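Local structure of DNA polymerase III, gamma subunit-related protein (Thermotoga maritima, 2GNO) at residues Thr8-Ile13 with Pro39-Lys44; Tyr81-Val86 with Tyr112-Leu117; Glu157-Leu162 with Glu205-Cys210; Lys197-Lys202 with Phe242-Arg247. The protein is of uncertain function but probably binds DNA, perhaps in the course of replication. All blocks are in the same frame, centred on the assembly; numbering follows the deposited sequence.

Contact 1 (Thr8-Ile13 with Pro39-Lys44)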
loop_
_atom_site.group_PDB
_atom_site.type_symbol
_atom_site.label_atom_id
_atom_site.label_comp_id
_atom_site.label_asym_id
_atom_site.label_seq_id
_atom_site.Cartn_x
_atom_site.Cartn_y
_atom_site.Cartn_z
ATOM N N THR A 8 22.432 -9.097 0.928
ATOM C CA THR A 8 22.746 -9.289 2.350
ATOM C C THR A 8 21.806 -10.346 2.932
ATOM O O THR A 8 22.254 -11.252 3.633
ATOM C CB THR A 8 22.674 -7.964 3.115
ATOM O OG1 THR A 8 23.590 -7.032 2.516
ATOM C CG2 THR A 8 23.050 -8.154 4.582
ATOM N N LEU A 9 20.517 -10.226 2.605
ATOM C CA LEU A 9 19.494 -11.190 3.006
ATOM C C LEU A 9 19.753 -12.591 2.484
ATOM O O LEU A 9 19.589 -13.563 3.220
ATOM C CB LEU A 9 18.100 -10.765 2.502
ATOM C CG LEU A 9 17.334 -9.736 3.310
ATOM C CD1 LEU A 9 16.110 -9.260 2.571
ATOM C CD2 LEU A 9 16.962 -10.326 4.657
ATOM N N LYS A 10 20.099 -12.676 1.201
ATOM C CA LYS A 10 20.403 -13.932 0.522
ATOM C C LYS A 10 21.456 -14.743 1.267
ATOM O O LYS A 10 21.291 -15.949 1.463
ATOM C CB LYS A 10 20.855 -13.647 -0.932
ATOM C CG LYS A 10 21.180 -14.887 -1.749
ATOM C CD LYS A 10 21.509 -14.544 -3.172
ATOM C CE LYS A 10 21.912 -15.771 -3.975
ATOM N NZ LYS A 10 23.079 -16.492 -3.429
ATOM N N ARG A 11 22.513 -14.059 1.694
ATOM C CA ARG A 11 23.619 -14.663 2.430
ATOM C C ARG A 11 23.202 -15.160 3.816
ATOM O O ARG A 11 23.601 -16.259 4.233
ATOM C CB ARG A 11 24.751 -13.656 2.556
ATOM C CG ARG A 11 25.297 -13.196 1.207
ATOM N N ILE A 12 22.409 -14.340 4.510
ATOM C CA ILE A 12 21.870 -14.663 5.837
ATOM C C ILE A 12 20.986 -15.904 5.709
ATOM O O ILE A 12 21.076 -16.815 6.537
ATOM C CB ILE A 12 21.068 -13.465 6.419
ATOM C CG1 ILE A 12 22.036 -12.325 6.779
ATOM C CG2 ILE A 12 20.287 -13.875 7.681
ATOM C CD1 ILE A 12 21.381 -11.007 7.155
ATOM N N ILE A 13 20.139 -15.909 4.673
ATOM C CA ILE A 13 19.244 -17.022 4.369
ATOM C C ILE A 13 19.982 -18.308 4.017
ATOM O O ILE A 13 19.602 -19.379 4.497
ATOM C CB ILE A 13 18.245 -16.672 3.221
ATOM C CG1 ILE A 13 17.182 -15.707 3.738
ATOM C CG2 ILE A 13 17.503 -17.946 2.686
ATOM C CD1 ILE A 13 16.296 -15.111 2.672
ATOM N N PRO A 39 12.282 -14.394 -2.741
ATOM C CA PRO A 39 12.489 -15.788 -3.079
ATOM C C PRO A 39 13.192 -16.027 -4.409
ATOM O O PRO A 39 14.102 -16.868 -4.480
ATOM C CB PRO A 39 11.064 -16.353 -3.078
ATOM C CG PRO A 39 10.311 -15.403 -2.241
ATOM C CD PRO A 39 10.858 -14.108 -2.504
ATOM N N GLU A 40 12.771 -15.318 -5.447
ATOM C CA GLU A 40 13.416 -15.427 -6.748
ATOM C C GLU A 40 14.839 -14.899 -6.707
ATOM O O GLU A 40 15.705 -15.445 -7.375
ATOM C CB GLU A 40 12.613 -14.756 -7.843
ATOM C CG GLU A 40 13.311 -14.775 -9.182
ATOM C CD GLU A 40 12.419 -14.425 -10.336
ATOM O OE1 GLU A 40 11.198 -14.264 -10.176
ATOM O OE2 GLU A 40 12.967 -14.326 -11.416
ATOM N N TYR A 41 15.085 -13.848 -5.935
ATOM C CA TYR A 41 16.435 -13.326 -5.804
ATOM C C TYR A 41 17.367 -14.359 -5.149
ATOM O O TYR A 41 18.503 -14.510 -5.566
ATOM C CB TYR A 41 16.470 -12.023 -5.037
ATOM C CG TYR A 41 17.840 -11.390 -5.107
ATOM C CD1 TYR A 41 18.191 -10.582 -6.171
ATOM C CD2 TYR A 41 18.807 -11.662 -4.137
ATOM C CE1 TYR A 41 19.478 -10.042 -6.264
ATOM C CE2 TYR A 41 20.067 -11.111 -4.213
ATOM C CZ TYR A 41 20.401 -10.307 -5.275
ATOM O OH TYR A 41 21.670 -9.763 -5.357
ATOM N N VAL A 42 16.887 -15.076 -4.137
ATOM C CA VAL A 42 17.709 -16.094 -3.486
ATOM C C VAL A 42 17.882 -17.336 -4.359
ATOM O O VAL A 42 18.972 -17.873 -4.452
ATOM C CB VAL A 42 17.090 -16.547 -2.135
ATOM C CG1 VAL A 42 17.858 -17.736 -1.496
ATOM C CG2 VAL A 42 17.026 -15.400 -1.155
ATOM N N GLU A 43 16.803 -17.786 -4.986
ATOM C CA GLU A 43 16.800 -18.996 -5.761
ATOM C C GLU A 43 17.218 -18.862 -7.216
ATOM O O GLU A 43 17.512 -19.875 -7.840
ATOM C CB GLU A 43 15.399 -19.603 -5.707
ATOM C CG GLU A 43 14.877 -19.907 -4.293
ATOM C CD GLU A 43 15.510 -21.122 -3.633
ATOM O OE1 GLU A 43 16.142 -21.935 -4.320
ATOM O OE2 GLU A 43 15.325 -21.271 -2.413
ATOM N N LYS A 44 17.230 -17.636 -7.750
ATOM C CA LYS A 44 17.577 -17.369 -9.141
ATOM C C LYS A 44 16.696 -18.178 -10.058
ATOM O O LYS A 44 17.168 -18.763 -11.036
ATOM C CB LYS A 44 19.066 -17.646 -9.429
ATOM C CG LYS A 44 20.040 -16.974 -8.475
ATOM C CD LYS A 44 19.840 -15.486 -8.423
ATOM C CE LYS A 44 20.842 -14.847 -7.521
ATOM N NZ LYS A 44 20.546 -13.407 -7.319
#
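The aliphatic chain of K10 runs across the last turn of the opposing helix, overlapping Y41, V42 and K44 in turn. CG stands anti to the backbone N (chi1 -179°), and the chain stays extended as far as CE. Its CD lies 3.9 Å from Y41 CE2, approaching the ring obliquely, with the two side chains crossing at about a right angle. One carbon further out, K10 CE comes within 3.6 Å of V42 O, while on the K44 side it meets another methylene, K44 CE, at 3.8 Å. K10 NZ then turns off to form a salt bridge with E14. K44 has a different role: its NZ sits 3.6 Å above the plane of the Y41 ring, over the centre, and makes a weak hydrogen bond to Y41 O. The two ammonium groups stay apart, K10 NZ lying 5.6 Å from K44 NZ. Deeper in, V42 CG2 fits beside K10 CB and touches I13 CD1 at 3.9 Å, a purely apolar meeting. An alanine in place of K10 would keep CB beside V42 but would probably leave Y41 CE2 and K44 CE without this neighbour and E14 without its charged mate. The helix axes cross at -67° and approach to 9.6 Å, so the touch is confined to about one turn of each. Both helices also rest on the parallel sheet: L9 and I13 of helix 5-14 touch I21 on strand 19-24, whereas P39 and V42 of helix 30-43 touch Y85 on strand 84-88.

Contact 2 (Tyr81-Val86 with Tyr112-Leu117)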
loop_
_atom_site.group_PDB
_atom_site.type_symbol
_atom_site.label_atom_id
_atom_site.label_comp_id
_atom_site.label_asym_id
_atom_site.label_seq_id
_atom_site.Cartn_x
_atom_site.Cartn_y
_atom_site.Cartn_z
ATOM N N TYR A 81 12.395 -25.204 -5.684
ATOM C CA TYR A 81 13.305 -24.441 -4.867
ATOM C C TYR A 81 14.043 -25.257 -3.803
ATOM O O TYR A 81 13.620 -26.343 -3.437
ATOM C CB TYR A 81 12.584 -23.280 -4.150
ATOM C CG TYR A 81 12.119 -22.046 -4.916
ATOM C CD1 TYR A 81 12.659 -21.683 -6.143
ATOM C CD2 TYR A 81 11.362 -21.073 -4.244
ATOM C CE1 TYR A 81 12.297 -20.492 -6.757
ATOM C CE2 TYR A 81 11.028 -19.869 -4.847
ATOM C CZ TYR A 81 11.496 -19.592 -6.106
ATOM O OH TYR A 81 11.174 -18.404 -6.706
ATOM N N THR A 82 15.162 -24.714 -3.326
ATOM C CA THR A 82 15.952 -25.320 -2.243
ATOM C C THR A 82 15.144 -25.092 -0.954
ATOM O O THR A 82 15.007 -25.997 -0.130
ATOM C CB THR A 82 17.357 -24.672 -2.136
ATOM O OG1 THR A 82 18.079 -24.919 -3.344
ATOM C CG2 THR A 82 18.159 -25.239 -0.982
ATOM N N ARG A 83 14.599 -23.874 -0.809
ATOM C CA ARG A 83 13.773 -23.491 0.324
ATOM C C ARG A 83 12.321 -23.147 -0.055
ATOM O O ARG A 83 12.019 -22.804 -1.196
ATOM C CB ARG A 83 14.410 -22.299 1.046
ATOM C CG ARG A 83 15.733 -22.660 1.703
ATOM C CD ARG A 83 16.434 -21.492 2.376
ATOM N NE ARG A 83 17.619 -21.958 3.102
ATOM C CZ ARG A 83 18.815 -22.216 2.557
ATOM N NH1 ARG A 83 19.055 -22.058 1.257
ATOM N NH2 ARG A 83 19.799 -22.656 3.347
ATOM N N LYS A 84 11.427 -23.274 0.922
ATOM C CA LYS A 84 10.003 -22.933 0.794
ATOM C C LYS A 84 9.849 -21.564 1.485
ATOM O O LYS A 84 10.429 -21.339 2.544
ATOM C CB LYS A 84 9.143 -24.010 1.434
ATOM C CG LYS A 84 7.713 -23.641 1.562
ATOM C CD LYS A 84 6.820 -24.823 1.900
ATOM C CE LYS A 84 6.535 -25.676 0.707
ATOM N NZ LYS A 84 5.445 -26.648 0.972
ATOM N N TYR A 85 9.045 -20.681 0.908
ATOM C CA TYR A 85 8.877 -19.327 1.419
ATOM C C TYR A 85 7.442 -18.969 1.755
ATOM O O TYR A 85 6.548 -19.359 1.044
ATOM C CB TYR A 85 9.362 -18.327 0.369
ATOM C CG TYR A 85 10.822 -18.476 0.021
ATOM C CD1 TYR A 85 11.250 -19.475 -0.854
ATOM C CD2 TYR A 85 11.769 -17.588 0.512
ATOM C CE1 TYR A 85 12.576 -19.634 -1.162
ATOM C CE2 TYR A 85 13.120 -17.748 0.219
ATOM C CZ TYR A 85 13.510 -18.784 -0.623
ATOM O OH TYR A 85 14.810 -18.967 -0.994
ATOM N N VAL A 86 7.236 -18.256 2.859
ATOM C CA VAL A 86 5.915 -17.777 3.235
ATOM C C VAL A 86 6.034 -16.267 3.392
ATOM O O VAL A 86 6.872 -15.808 4.146
ATOM C CB VAL A 86 5.383 -18.385 4.558
ATOM C CG1 VAL A 86 4.071 -17.717 4.968
ATOM C CG2 VAL A 86 5.196 -19.867 4.422
ATOM N N TYR A 112 14.156 -26.211 5.812
ATOM C CA TYR A 112 13.945 -25.743 4.446
ATOM C C TYR A 112 13.008 -24.510 4.332
ATOM O O TYR A 112 12.737 -24.088 3.230
ATOM C CB TYR A 112 13.396 -26.902 3.569
ATOM C CG TYR A 112 12.104 -27.524 4.100
ATOM C CD1 TYR A 112 10.863 -26.883 3.950
ATOM C CD2 TYR A 112 12.125 -28.760 4.748
ATOM C CE1 TYR A 112 9.692 -27.450 4.454
ATOM C CE2 TYR A 112 10.969 -29.329 5.241
ATOM C CZ TYR A 112 9.755 -28.673 5.091
ATOM O OH TYR A 112 8.613 -29.256 5.591
ATOM N N ALA A 113 12.547 -23.927 5.442
ATOM C CA ALA A 113 11.624 -22.788 5.412
ATOM C C ALA A 113 12.188 -21.376 5.648
ATOM O O ALA A 113 13.093 -21.164 6.434
ATOM C CB ALA A 113 10.521 -23.026 6.413
ATOM N N VAL A 114 11.613 -20.411 4.958
ATOM C CA VAL A 114 11.965 -19.003 5.130
ATOM C C VAL A 114 10.630 -18.313 5.306
ATOM O O VAL A 114 9.799 -18.387 4.417
ATOM C CB VAL A 114 12.694 -18.417 3.939
ATOM C CG1 VAL A 114 12.999 -16.927 4.189
ATOM C CG2 VAL A 114 13.970 -19.205 3.666
ATOM N N ILE A 115 10.401 -17.686 6.454
ATOM C CA ILE A 115 9.151 -16.975 6.690
ATOM C C ILE A 115 9.516 -15.511 6.566
ATOM O O ILE A 115 10.433 -15.045 7.257
ATOM C CB ILE A 115 8.524 -17.285 8.054
ATOM C CG1 ILE A 115 8.264 -18.799 8.186
ATOM C CG2 ILE A 115 7.236 -16.474 8.205
ATOM C CD1 ILE A 115 7.728 -19.235 9.571
ATOM N N VAL A 116 8.837 -14.806 5.654
ATOM C CA VAL A 116 9.099 -13.395 5.391
ATOM C C VAL A 116 7.871 -12.576 5.771
ATOM O O VAL A 116 6.912 -12.491 5.034
ATOM C CB VAL A 116 9.413 -13.151 3.894
ATOM C CG1 VAL A 116 9.961 -11.704 3.698
ATOM C CG2 VAL A 116 10.446 -14.166 3.411
ATOM N N LEU A 117 7.918 -11.978 6.950
ATOM C CA LEU A 117 6.869 -11.133 7.430
ATOM C C LEU A 117 7.269 -9.721 7.040
ATOM O O LEU A 117 8.460 -9.447 6.839
ATOM C CB LEU A 117 6.813 -11.194 8.957
ATOM C CG LEU A 117 6.669 -12.542 9.665
ATOM C CD1 LEU A 117 6.554 -12.332 11.165
ATOM C CD2 LEU A 117 5.487 -13.251 9.198
HETATM O O HOH W 1 15.777 -22.223 5.493
#
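K84 N donates to Y112 O at 2.8 Å, the first of four backbone hydrogen bonds that join these neighbouring strands of a parallel AAA+-type sheet. K84 O then accepts from V114 N, also at 2.8 Å. V86 N donates to V114 O at 3.0 Å. The last bond, from V116 N to V86 O at 2.7 Å, is the straightest of the set (171° at the hydrogen). K84 and V86 thus each bond through both N and O, as does V114 between them, while Y85 turns its backbone N and O to D51 and L53, at the edge strand 52-55 on its other side. This alternation, with strand axes only 20° apart, defines the parallel register. Side chains follow it. On the face of Y85 and V114, the tyrosine and valine point the same way, and V114 CB lies 3.6 Å from Y85 CD2. On the other face, K84 CB meets the edge of the Y112 ring near its plane. At the N-terminal end of the pairing R83, extended from CG to NE, brings its CD to 3.6 Å from V114 CG2. Beyond it, one water donates to A113 O at 3.0 Å and accepts a weak bond from R83 NE, lying in the guanidinium plane.

Contact 3 (Glu157-Leu162 with Glu205-Cys210)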
loop_
_atom_site.group_PDB
_atom_site.type_symbol
_atom_site.label_atom_id
_atom_site.label_comp_id
_atom_site.label_asym_id
_atom_site.label_seq_id
_atom_site.Cartn_x
_atom_site.Cartn_y
_atom_site.Cartn_z
ATOM N N GLU A 157 7.420 15.607 -9.805
ATOM C CA GLU A 157 7.004 16.661 -8.873
ATOM C C GLU A 157 5.472 16.847 -8.901
ATOM O O GLU A 157 4.876 17.271 -7.914
ATOM C CB GLU A 157 7.750 17.988 -9.120
ATOM C CG GLU A 157 9.234 18.018 -8.640
ATOM C CD GLU A 157 10.192 17.081 -9.380
ATOM O OE1 GLU A 157 9.956 16.760 -10.568
ATOM O OE2 GLU A 157 11.217 16.696 -8.777
ATOM N N GLU A 158 4.859 16.507 -10.033
ATOM C CA GLU A 158 3.410 16.594 -10.254
ATOM C C GLU A 158 2.622 15.435 -9.608
ATOM O O GLU A 158 1.398 15.497 -9.480
ATOM C CB GLU A 158 3.212 16.648 -11.776
ATOM C CG GLU A 158 1.822 16.903 -12.309
ATOM C CD GLU A 158 1.821 17.282 -13.809
ATOM O OE1 GLU A 158 2.740 18.001 -14.283
ATOM O OE2 GLU A 158 0.864 16.906 -14.517
ATOM N N LEU A 159 3.323 14.385 -9.171
ATOM C CA LEU A 159 2.715 13.205 -8.552
ATOM C C LEU A 159 3.446 12.896 -7.242
ATOM O O LEU A 159 4.229 11.950 -7.183
ATOM C CB LEU A 159 2.827 12.056 -9.538
ATOM C CG LEU A 159 2.125 12.260 -10.880
ATOM C CD1 LEU A 159 2.470 11.105 -11.806
ATOM C CD2 LEU A 159 0.622 12.414 -10.717
ATOM N N PRO A 160 3.186 13.678 -6.178
ATOM C CA PRO A 160 3.861 13.482 -4.894
ATOM C C PRO A 160 3.794 12.094 -4.236
ATOM O O PRO A 160 4.685 11.783 -3.444
ATOM C CB PRO A 160 3.192 14.521 -3.994
ATOM C CG PRO A 160 2.719 15.555 -4.912
ATOM C CD PRO A 160 2.225 14.793 -6.081
ATOM N N LEU A 161 2.775 11.280 -4.536
ATOM C CA LEU A 161 2.677 9.926 -3.948
ATOM C C LEU A 161 3.825 8.990 -4.318
ATOM O O LEU A 161 4.151 8.095 -3.526
ATOM C CB LEU A 161 1.371 9.216 -4.357
ATOM C CG LEU A 161 1.104 7.735 -3.952
ATOM C CD1 LEU A 161 1.136 7.489 -2.434
ATOM C CD2 LEU A 161 -0.227 7.268 -4.498
ATOM N N LEU A 162 4.435 9.204 -5.485
ATOM C CA LEU A 162 5.498 8.334 -5.978
ATOM C C LEU A 162 6.697 8.228 -5.054
ATOM O O LEU A 162 7.293 7.167 -4.951
ATOM C CB LEU A 162 5.937 8.713 -7.393
ATOM C CG LEU A 162 4.868 8.875 -8.474
ATOM C CD1 LEU A 162 5.539 8.983 -9.838
ATOM C CD2 LEU A 162 3.874 7.765 -8.479
ATOM N N GLU A 205 -3.100 3.578 -11.530
ATOM C CA GLU A 205 -4.334 4.012 -12.176
ATOM C C GLU A 205 -5.349 4.537 -11.140
ATOM O O GLU A 205 -5.941 5.573 -11.388
ATOM C CB GLU A 205 -4.839 2.996 -13.207
ATOM C CG GLU A 205 -5.869 3.560 -14.208
ATOM C CD GLU A 205 -5.991 2.740 -15.509
ATOM O OE1 GLU A 205 -5.081 1.954 -15.832
ATOM O OE2 GLU A 205 -6.972 2.937 -16.256
ATOM N N GLY A 206 -5.483 3.890 -9.992
ATOM C CA GLY A 206 -6.369 4.375 -8.952
ATOM C C GLY A 206 -6.001 5.771 -8.446
ATOM O O GLY A 206 -6.881 6.597 -8.196
ATOM N N TYR A 207 -4.703 6.011 -8.282
ATOM C CA TYR A 207 -4.169 7.297 -7.827
ATOM C C TYR A 207 -4.482 8.416 -8.820
ATOM O O TYR A 207 -4.957 9.480 -8.416
ATOM C CB TYR A 207 -2.666 7.155 -7.559
ATOM C CG TYR A 207 -1.927 8.434 -7.293
ATOM C CD1 TYR A 207 -2.389 9.343 -6.345
ATOM C CD2 TYR A 207 -0.705 8.694 -7.911
ATOM C CE1 TYR A 207 -1.701 10.521 -6.091
ATOM C CE2 TYR A 207 0.001 9.850 -7.647
ATOM C CZ TYR A 207 -0.500 10.765 -6.741
ATOM O OH TYR A 207 0.223 11.895 -6.441
ATOM N N LEU A 208 -4.218 8.148 -10.101
ATOM C CA LEU A 208 -4.500 9.074 -11.180
ATOM C C LEU A 208 -5.989 9.306 -11.324
ATOM O O LEU A 208 -6.407 10.436 -11.585
ATOM C CB LEU A 208 -3.842 8.623 -12.508
ATOM C CG LEU A 208 -2.300 8.543 -12.476
ATOM C CD1 LEU A 208 -1.707 8.113 -13.820
ATOM C CD2 LEU A 208 -1.680 9.860 -12.050
ATOM N N ALA A 209 -6.805 8.275 -11.130
ATOM C CA ALA A 209 -8.265 8.451 -11.202
ATOM C C ALA A 209 -8.728 9.318 -10.028
ATOM O O ALA A 209 -9.615 10.159 -10.202
ATOM C CB ALA A 209 -8.970 7.117 -11.196
ATOM N N CYS A 210 -8.162 9.097 -8.840
ATOM C CA CYS A 210 -8.491 9.937 -7.669
ATOM C C CYS A 210 -8.094 11.393 -7.928
ATOM O O CYS A 210 -8.872 12.279 -7.627
ATOM C CB CYS A 210 -7.905 9.407 -6.377
ATOM S SG CYS A 210 -8.855 7.994 -5.797
#
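Y207 and L161 meet through one hydrogen bond and one CH-pi contact, and both use the same aromatic side chain. In the polar part, L161 N donates to Y207 OH at 3.2 Å, with an N-H...O angle of 167°. The same hydroxyl is also hydrogen-bonded to E255, so the phenol oxygen is gripped by two partners. P160 comes close as well, its CD 3.5 Å from Y207 OH, but the proline nitrogen has no hydrogen to offer, which leaves L161 N as the backbone donor.

The CH-pi part lies over one face of the Y207 ring. L161 CG is anti to its backbone N (chi1 175°), and the side chain slides past the tyrosine in the opposite direction. L161 CB sits over the phenol end, 3.4 Å from Y207 CZ, while L161 CD2 reaches the other end, 3.5 Å from Y207 CG. That methyl stands 3.6 Å from the ring centroid and 17° off the normal, displaced toward the rim.

The remaining contacts are apolar. L159 CD2 touches Y207 CE2 at 4.0 Å, and it meets L208 CD2 at 3.7 Å, the two leucines crossing at about a right angle. L208 also packs on L183 and L187 of helix 166-189, and Y207 on I251 of helix 239-254. Segment 157-162, probably part of the AAA+ lid, is in this way joined to helix 203-219, an arrangement consistent with AAA+ subunits of the DNA polymerase III gamma type, in which the small helical lid is followed by a further helical domain.

Contact 4 (Lys197-Lys202 with Phe242-Arg247)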
loop_
_atom_site.group_PDB
_atom_site.type_symbol
_atom_site.label_atom_id
_atom_site.label_comp_id
_atom_site.label_asym_id
_atom_site.label_seq_id
_atom_site.Cartn_x
_atom_site.Cartn_y
_atom_site.Cartn_z
ATOM N N LYS A 197 -15.279 3.767 -11.748
ATOM C CA LYS A 197 -14.936 2.364 -11.736
ATOM C C LYS A 197 -13.422 2.184 -11.505
ATOM O O LYS A 197 -12.983 1.063 -11.280
ATOM C CB LYS A 197 -15.389 1.701 -13.050
ATOM C CG LYS A 197 -16.911 1.784 -13.291
ATOM C CD LYS A 197 -17.323 1.221 -14.647
ATOM C CE LYS A 197 -18.812 1.434 -14.914
ATOM N NZ LYS A 197 -19.681 0.753 -13.907
ATOM N N LYS A 198 -12.631 3.268 -11.554
ATOM C CA LYS A 198 -11.187 3.221 -11.336
ATOM C C LYS A 198 -10.696 3.888 -10.052
ATOM O O LYS A 198 -9.599 3.598 -9.625
ATOM C CB LYS A 198 -10.464 3.876 -12.512
ATOM C CG LYS A 198 -10.709 3.229 -13.889
ATOM C CD LYS A 198 -9.968 4.019 -14.956
ATOM C CE LYS A 198 -10.141 3.454 -16.349
ATOM N NZ LYS A 198 -9.509 2.119 -16.484
ATOM N N VAL A 199 -11.492 4.757 -9.421
ATOM C CA VAL A 199 -11.030 5.464 -8.210
ATOM C C VAL A 199 -10.652 4.541 -7.039
ATOM O O VAL A 199 -9.862 4.950 -6.192
ATOM C CB VAL A 199 -11.999 6.600 -7.758
ATOM C CG1 VAL A 199 -12.232 7.571 -8.908
ATOM C CG2 VAL A 199 -13.328 6.048 -7.257
ATOM N N LEU A 200 -11.178 3.311 -7.003
ATOM C CA LEU A 200 -10.844 2.361 -5.950
ATOM C C LEU A 200 -9.800 1.307 -6.381
ATOM O O LEU A 200 -9.481 0.421 -5.592
ATOM C CB LEU A 200 -12.107 1.681 -5.420
ATOM C CG LEU A 200 -13.210 2.603 -4.882
ATOM C CD1 LEU A 200 -14.424 1.798 -4.447
ATOM C CD2 LEU A 200 -12.728 3.472 -3.725
ATOM N N SER A 201 -9.244 1.416 -7.593
ATOM C CA SER A 201 -8.231 0.456 -8.076
ATOM C C SER A 201 -6.910 0.612 -7.335
ATOM O O SER A 201 -6.603 1.658 -6.799
ATOM C CB SER A 201 -7.950 0.668 -9.558
ATOM O OG SER A 201 -9.129 0.554 -10.324
ATOM N N LYS A 202 -6.106 -0.433 -7.321
ATOM C CA LYS A 202 -4.816 -0.366 -6.658
ATOM C C LYS A 202 -3.807 0.355 -7.539
ATOM O O LYS A 202 -4.006 0.550 -8.741
ATOM C CB LYS A 202 -4.286 -1.767 -6.377
ATOM N N PHE A 242 -16.184 5.056 2.382
ATOM C CA PHE A 242 -15.177 5.247 3.435
ATOM C C PHE A 242 -13.762 5.176 2.824
ATOM O O PHE A 242 -12.913 6.044 3.101
ATOM C CB PHE A 242 -15.366 4.242 4.589
ATOM C CG PHE A 242 -14.348 4.389 5.694
ATOM C CD1 PHE A 242 -14.451 5.424 6.615
ATOM C CD2 PHE A 242 -13.298 3.494 5.819
ATOM C CE1 PHE A 242 -13.508 5.585 7.619
ATOM C CE2 PHE A 242 -12.358 3.636 6.833
ATOM C CZ PHE A 242 -12.466 4.682 7.737
ATOM N N LEU A 243 -13.532 4.180 1.961
ATOM C CA LEU A 243 -12.253 4.002 1.268
ATOM C C LEU A 243 -11.921 5.207 0.392
ATOM O O LEU A 243 -10.787 5.650 0.392
ATOM C CB LEU A 243 -12.252 2.735 0.383
ATOM C CG LEU A 243 -11.019 2.432 -0.497
ATOM C CD1 LEU A 243 -9.686 2.441 0.266
ATOM C CD2 LEU A 243 -11.214 1.093 -1.212
ATOM N N LEU A 244 -12.898 5.709 -0.367
ATOM C CA LEU A 244 -12.676 6.881 -1.222
ATOM C C LEU A 244 -12.352 8.085 -0.339
ATOM O O LEU A 244 -11.447 8.838 -0.651
ATOM C CB LEU A 244 -13.885 7.141 -2.118
ATOM C CG LEU A 244 -13.816 8.247 -3.182
ATOM C CD1 LEU A 244 -12.659 8.088 -4.159
ATOM C CD2 LEU A 244 -15.120 8.312 -3.931
ATOM N N ILE A 245 -13.078 8.258 0.760
ATOM C CA ILE A 245 -12.807 9.369 1.700
ATOM C C ILE A 245 -11.360 9.345 2.161
ATOM O O ILE A 245 -10.674 10.355 2.084
ATOM C CB ILE A 245 -13.755 9.336 2.916
ATOM C CG1 ILE A 245 -15.149 9.773 2.474
ATOM C CG2 ILE A 245 -13.260 10.285 4.055
ATOM C CD1 ILE A 245 -16.219 9.541 3.504
ATOM N N GLN A 246 -10.913 8.183 2.612
ATOM C CA GLN A 246 -9.531 8.011 3.073
ATOM C C GLN A 246 -8.522 8.366 1.988
ATOM O O GLN A 246 -7.619 9.155 2.222
ATOM C CB GLN A 246 -9.302 6.577 3.597
ATOM C CG GLN A 246 -10.090 6.231 4.857
ATOM C CD GLN A 246 -9.716 7.104 6.045
ATOM O OE1 GLN A 246 -8.637 7.695 6.075
ATOM N NE2 GLN A 246 -10.601 7.177 7.034
ATOM N N ARG A 247 -8.717 7.831 0.795
ATOM C CA ARG A 247 -7.804 8.114 -0.303
ATOM C C ARG A 247 -7.784 9.562 -0.706
ATOM O O ARG A 247 -6.713 10.108 -0.914
ATOM C CB ARG A 247 -8.144 7.306 -1.533
ATOM C CG ARG A 247 -7.975 5.883 -1.303
ATOM C CD ARG A 247 -8.274 5.096 -2.506
ATOM N NE ARG A 247 -7.277 5.332 -3.536
ATOM C CZ ARG A 247 -7.118 4.568 -4.607
ATOM N NH1 ARG A 247 -7.860 3.487 -4.807
ATOM N NH2 ARG A 247 -6.165 4.870 -5.459
#
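R247 reaches the loop with its guanidinium and makes the one hydrogen bond of the contact: NH1 donates to S201 O at 3.0 Å, with an N-H...O angle of 152°. S201 O lies near the guanidinium plane, tilted 16° out of it. V199 O is nearer still, 2.8 Å from R247 NH1, but it sits over the face of the group and the angle is too poor for a bond.

The carbonyls are presented by a type I beta turn from K198 to S201. K198 O accepts from S201 N at 3.0 Å and from S201 OG at 3.2 Å, both arriving from the same face of its plane. A leucine in place of R247 would probably leave S201 O without this donor and the end of the turn less firmly held to the helix.

Apolar contact flanks the arginine. V199 CG2 touches L244 CD1 at 3.8 Å, and L200 CD2 packs on L243 CD2, also at 3.8 Å.

The turn lies in the loop between helix 192-195 and helix 203-219. V199 packs on A209 and C210 of the latter, R247 on C210, and L244 of helix 239-254 touches I236 in the preceding loop.

Overall arrangement
From the N terminus, contact 1 closes the loop through strand 19-24, bringing helix 5-14 against helix 30-43. Contact 2 follows in series and closes the excursion through helices 96-101 and 103-107, between strands 84-88 and 113-119. These two touch: E43 of contact 1 probably hydrogen-bonds Y85 OH and T82 N of contact 2, tying helix 30-43 to the sheet. The chain then enters the helical half, where contacts 3 and 4 cross, their segments alternating as 157-162, 197-202, 205-210 and 242-247. They meet through the salt bridge of E205 with K198; together they join the lid segment, the connecting loop, helix 203-219 and helix 239-254. Nearest atoms of the two pairs remain about 19 Å or more apart.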